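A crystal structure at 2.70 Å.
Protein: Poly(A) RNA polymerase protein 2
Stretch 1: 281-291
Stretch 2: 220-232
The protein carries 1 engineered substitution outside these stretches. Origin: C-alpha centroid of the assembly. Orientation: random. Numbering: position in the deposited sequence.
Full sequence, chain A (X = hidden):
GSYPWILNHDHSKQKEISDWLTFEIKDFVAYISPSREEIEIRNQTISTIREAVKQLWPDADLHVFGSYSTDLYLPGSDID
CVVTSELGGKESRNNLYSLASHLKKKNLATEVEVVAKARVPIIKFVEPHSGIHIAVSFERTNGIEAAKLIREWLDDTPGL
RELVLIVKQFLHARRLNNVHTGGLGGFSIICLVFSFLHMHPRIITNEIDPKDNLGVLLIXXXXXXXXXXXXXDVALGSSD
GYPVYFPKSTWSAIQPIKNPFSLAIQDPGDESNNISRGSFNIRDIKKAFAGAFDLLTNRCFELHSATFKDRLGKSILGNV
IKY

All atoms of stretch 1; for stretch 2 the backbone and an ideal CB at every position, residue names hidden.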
# COMPACT_ATOMS: atom_id res chain seq x y z
N ASN A 281 6.19 8.58 11.92
CA ASN A 281 7.14 9.09 10.95
C ASN A 281 6.44 9.60 9.71
O ASN A 281 7.00 9.62 8.62
CB ASN A 281 8.17 8.04 10.59
CG ASN A 281 9.46 8.65 10.09
OD1 ASN A 281 10.24 8.00 9.41
ND2 ASN A 281 9.68 9.92 10.44
N ILE A 282 5.20 10.02 9.90
CA ILE A 282 4.35 10.41 8.80
C ILE A 282 4.94 11.57 8.00
O ILE A 282 4.68 11.71 6.82
CB ILE A 282 2.95 10.76 9.32
CG1 ILE A 282 2.04 11.18 8.17
CG2 ILE A 282 3.03 11.80 10.44
CD1 ILE A 282 1.61 10.03 7.31
N ARG A 283 5.74 12.40 8.65
CA ARG A 283 6.36 13.53 7.96
C ARG A 283 7.24 13.07 6.81
O ARG A 283 7.16 13.60 5.70
CB ARG A 283 7.17 14.37 8.93
CG ARG A 283 6.42 14.75 10.18
CD ARG A 283 7.20 15.78 10.97
NE ARG A 283 6.42 16.29 12.09
CZ ARG A 283 5.56 17.30 12.01
NH1 ARG A 283 5.38 17.91 10.85
NH2 ARG A 283 4.89 17.70 13.08
N ASP A 284 8.10 12.09 7.08
CA ASP A 284 9.00 11.55 6.07
C ASP A 284 8.26 10.70 5.06
O ASP A 284 8.68 10.56 3.91
CB ASP A 284 10.11 10.73 6.72
CG ASP A 284 11.21 11.60 7.31
OD1 ASP A 284 10.98 12.81 7.47
OD2 ASP A 284 12.30 11.07 7.60
N ILE A 285 7.14 10.12 5.49
CA ILE A 285 6.33 9.33 4.58
C ILE A 285 5.80 10.21 3.46
O ILE A 285 5.92 9.87 2.28
CB ILE A 285 5.17 8.64 5.33
CG1 ILE A 285 5.73 7.61 6.31
CG2 ILE A 285 4.21 7.98 4.35
CD1 ILE A 285 4.73 7.09 7.31
N LYS A 286 5.25 11.37 3.82
CA LYS A 286 4.75 12.33 2.84
C LYS A 286 5.86 12.82 1.93
O LYS A 286 5.66 12.94 0.72
CB LYS A 286 4.10 13.52 3.54
CG LYS A 286 3.67 14.63 2.59
CD LYS A 286 2.92 15.73 3.33
CE LYS A 286 2.46 16.83 2.37
NZ LYS A 286 1.86 17.98 3.12
N LYS A 287 7.02 13.12 2.50
CA LYS A 287 8.18 13.48 1.68
C LYS A 287 8.49 12.40 0.64
O LYS A 287 8.79 12.71 -0.50
CB LYS A 287 9.43 13.75 2.55
CG LYS A 287 9.71 15.22 2.78
CD LYS A 287 9.52 15.63 4.23
CE LYS A 287 10.78 15.35 5.04
NZ LYS A 287 10.89 16.20 6.26
N ALA A 288 8.40 11.14 1.05
CA ALA A 288 8.74 10.03 0.16
C ALA A 288 7.75 9.86 -0.99
O ALA A 288 8.17 9.68 -2.14
CB ALA A 288 8.90 8.74 0.95
N PHE A 289 6.45 9.92 -0.71
CA PHE A 289 5.47 9.87 -1.80
C PHE A 289 5.72 10.97 -2.82
O PHE A 289 5.66 10.76 -4.02
CB PHE A 289 4.04 9.99 -1.28
CG PHE A 289 3.56 8.78 -0.53
CD1 PHE A 289 4.02 7.52 -0.86
CD2 PHE A 289 2.62 8.90 0.48
CE1 PHE A 289 3.57 6.41 -0.18
CE2 PHE A 289 2.17 7.80 1.16
CZ PHE A 289 2.65 6.54 0.83
N ALA A 290 6.00 12.17 -2.32
CA ALA A 290 6.27 13.29 -3.19
C ALA A 290 7.51 12.96 -4.02
O ALA A 290 7.54 13.20 -5.23
CB ALA A 290 6.49 14.53 -2.37
N GLY A 291 8.52 12.40 -3.37
CA GLY A 291 9.70 11.92 -4.07
C GLY A 291 9.31 10.97 -5.19
O GLY A 291 9.82 11.05 -6.31
N UNK A 220 -0.94 9.63 -9.70
CA UNK A 220 -1.91 10.43 -8.97
C UNK A 220 -2.07 10.00 -7.51
O UNK A 220 -2.42 10.81 -6.65
CB UNK A 220 -3.27 10.36 -9.68
N UNK A 221 -1.81 8.73 -7.21
CA UNK A 221 -1.84 8.30 -5.83
C UNK A 221 -0.74 8.99 -5.03
O UNK A 221 -0.97 9.47 -3.93
CB UNK A 221 -1.70 6.78 -5.74
N UNK A 222 0.47 9.04 -5.59
CA UNK A 222 1.58 9.70 -4.91
C UNK A 222 1.38 11.20 -4.86
O UNK A 222 1.90 11.89 -3.98
CB UNK A 222 2.90 9.37 -5.60
N UNK A 223 0.62 11.72 -5.83
CA UNK A 223 0.33 13.14 -5.91
C UNK A 223 -0.64 13.53 -4.81
O UNK A 223 -0.46 14.53 -4.12
CB UNK A 223 -0.24 13.50 -7.28
N UNK A 224 -1.69 12.73 -4.66
CA UNK A 224 -2.68 12.99 -3.63
C UNK A 224 -2.03 12.96 -2.27
O UNK A 224 -2.05 13.95 -1.54
CB UNK A 224 -3.82 11.97 -3.70
N UNK A 225 -1.42 11.83 -1.93
CA UNK A 225 -0.91 11.59 -0.59
C UNK A 225 0.49 12.16 -0.37
O UNK A 225 1.02 12.09 0.73
CB UNK A 225 -0.90 10.09 -0.31
N UNK A 226 1.07 12.72 -1.41
CA UNK A 226 2.39 13.31 -1.29
C UNK A 226 2.39 14.83 -1.27
O UNK A 226 3.27 15.45 -0.68
CB UNK A 226 3.27 12.82 -2.44
N UNK A 227 1.39 15.43 -1.90
CA UNK A 227 1.40 16.88 -2.12
C UNK A 227 0.18 17.64 -1.62
O UNK A 227 0.28 18.82 -1.32
CB UNK A 227 1.55 17.15 -3.62
N UNK A 228 -0.97 16.96 -1.52
CA UNK A 228 -2.22 17.67 -1.30
C UNK A 228 -3.02 17.27 -0.08
O UNK A 228 -3.78 18.08 0.44
CB UNK A 228 -3.11 17.49 -2.53
N UNK A 229 -2.88 16.03 0.37
CA UNK A 229 -3.77 15.56 1.42
C UNK A 229 -3.58 16.37 2.71
O UNK A 229 -2.47 16.53 3.20
CB UNK A 229 -3.53 14.07 1.69
N UNK A 230 -4.69 16.88 3.24
CA UNK A 230 -4.65 17.66 4.46
C UNK A 230 -4.47 16.79 5.68
O UNK A 230 -5.41 16.55 6.44
CB UNK A 230 -5.93 18.49 4.60
N UNK A 231 -3.25 16.30 5.87
CA UNK A 231 -2.96 15.40 6.98
C UNK A 231 -3.36 16.00 8.32
O UNK A 231 -3.91 15.31 9.17
CB UNK A 231 -1.47 15.05 6.99
N UNK A 232 -3.08 17.29 8.48
CA UNK A 232 -3.42 18.01 9.70
C UNK A 232 -4.91 17.95 10.02
O UNK A 232 -5.29 17.73 11.17
CB UNK A 232 -2.98 19.47 9.58

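The helix 282-291 crosses the helix that begins stretch 2 at 140°, their axes approaching to 7.4 Å, and Phe 289 buries the largest area of its helix in this contact. At 220 the ideal CB has nothing of stretch 1 within 5.5 Å, so this contact sets little constraint; the residue is Glu 220. Position 221 points its CB sideways, and only a long side chain could reach the ring of Phe 289; a large apolar or aromatic residue would suit. It is Phe 221, whose edge meets the face of the Phe 289 ring, with centroids 5.6 Å apart and planes at 75°.

At 222 the ideal CB lies 3.5 Å from Phe 289 O and again points sideways, beside the same ring, where leucine, methionine or an aromatic could pack. Phe 222 fills it: its CD1 comes to 3.3 Å from Phe 289 CD1, the two rings lying obliquely with planes at 39°. Positions 223 and 224 find no partner in stretch 1 and could take many residues; they are Glu 223 and Leu 224.

The CB of 225 sits 3.8 Å from Phe 289 CD2, so an apolar start to the side chain is favoured. Tyr 225 packs its CB on Phe 289, and its end leads away.

Position 226 is the most restrictive. Its CA is 4.3 Å from Ala 290 CA, and an ideal CB at 226 would clash with Ala 290 N at 2.8 Å and with Phe 222 O at 2.3 Å. Those clashes leave room for glycine alone. Gly 226 lets Phe 289 CB approach its CA to 3.7 Å, and its O lies 3.4 Å from Lys 286 CG and 3.8 Å from Ala 290 CB. Phe 289 thus becomes a knob among Phe 221, Phe 222, Tyr 225 and Gly 226.

At 227 and 228 the CB points away, leaving the choice open; Lys 227 and Asn 228 occupy them. Position 229 points toward stretch 1 with nothing within 5.5 Å of its CB, so small or large side chains could start there; the end of Phe 229 leads away. At 230 a CB would point away, so stretch 1 excludes little; the residue is Gly 230.

Position 231 aims its CB toward stretch 1, 5.4 Å from Ile 282 CG1, with room for a long apolar or aromatic side chain along Ile 282 and the aliphatic part of Lys 286. Tyr 231 places CE1 3.7 Å from Ile 282 CD1 and CE2 4.0 Å from Lys 286 CD, while its OH donates a 2.7 Å hydrogen bond to Tyr 225 O. At 232 the CB points sideways, free of stretch 1, and many residues would do; it is Asp 232.

Stretch 2 (220-232) EFFELYGKNFGYD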
# COMPACT_ATOMS: atom_id res chain seq x y z
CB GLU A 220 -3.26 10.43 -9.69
CG GLU A 220 -3.18 11.01 -11.09
CD GLU A 220 -4.46 10.83 -11.89
OE1 GLU A 220 -5.37 10.13 -11.42
OE2 GLU A 220 -4.55 11.40 -12.99
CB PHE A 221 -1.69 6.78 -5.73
CG PHE A 221 -1.39 6.29 -4.33
CD1 PHE A 221 -2.40 5.86 -3.50
CD2 PHE A 221 -0.09 6.25 -3.86
CE1 PHE A 221 -2.13 5.41 -2.21
CE2 PHE A 221 0.19 5.79 -2.58
CZ PHE A 221 -0.83 5.37 -1.76
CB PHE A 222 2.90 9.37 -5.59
CG PHE A 222 3.34 7.94 -5.41
CD1 PHE A 222 3.43 7.39 -4.15
CD2 PHE A 222 3.66 7.16 -6.51
CE1 PHE A 222 3.82 6.08 -3.98
CE2 PHE A 222 4.06 5.86 -6.35
CZ PHE A 222 4.14 5.32 -5.08
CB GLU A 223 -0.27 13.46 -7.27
CG GLU A 223 -0.72 14.89 -7.43
CD GLU A 223 -1.42 15.12 -8.74
OE1 GLU A 223 -0.98 16.02 -9.50
OE2 GLU A 223 -2.40 14.40 -9.02
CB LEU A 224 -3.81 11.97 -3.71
CG LEU A 224 -5.00 12.24 -2.80
CD1 LEU A 224 -4.75 11.71 -1.42
CD2 LEU A 224 -5.30 13.73 -2.73
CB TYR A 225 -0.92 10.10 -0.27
CG TYR A 225 -2.31 9.51 -0.22
CD1 TYR A 225 -3.24 9.96 0.71
CD2 TYR A 225 -2.69 8.50 -1.09
CE1 TYR A 225 -4.51 9.42 0.77
CE2 TYR A 225 -3.96 7.96 -1.04
CZ TYR A 225 -4.86 8.42 -0.10
OH TYR A 225 -6.13 7.89 -0.05
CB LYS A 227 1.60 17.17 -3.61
CG LYS A 227 3.00 16.81 -4.12
CD LYS A 227 3.05 16.76 -5.64
CE LYS A 227 2.86 18.12 -6.28
NZ LYS A 227 2.59 18.01 -7.75
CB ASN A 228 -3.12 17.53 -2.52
CG ASN A 228 -2.40 17.86 -3.80
OD1 ASN A 228 -1.71 18.88 -3.89
ND2 ASN A 228 -2.56 17.01 -4.80
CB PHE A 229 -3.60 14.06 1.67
CG PHE A 229 -4.65 13.48 2.58
CD1 PHE A 229 -5.85 13.02 2.08
CD2 PHE A 229 -4.43 13.40 3.95
CE1 PHE A 229 -6.82 12.49 2.93
CE2 PHE A 229 -5.39 12.87 4.80
CZ PHE A 229 -6.59 12.41 4.29
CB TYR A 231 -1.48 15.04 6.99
CG TYR A 231 -1.14 14.04 5.93
CD1 TYR A 231 -1.26 12.68 6.17
CD2 TYR A 231 -0.72 14.45 4.67
CE1 TYR A 231 -0.96 11.76 5.20
CE2 TYR A 231 -0.41 13.54 3.69
CZ TYR A 231 -0.54 12.19 3.96
OH TYR A 231 -0.25 11.26 2.99
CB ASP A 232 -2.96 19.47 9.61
CG ASP A 232 -1.47 19.64 9.86
OD1 ASP A 232 -1.04 19.51 11.03
OD2 ASP A 232 -0.73 19.91 8.89
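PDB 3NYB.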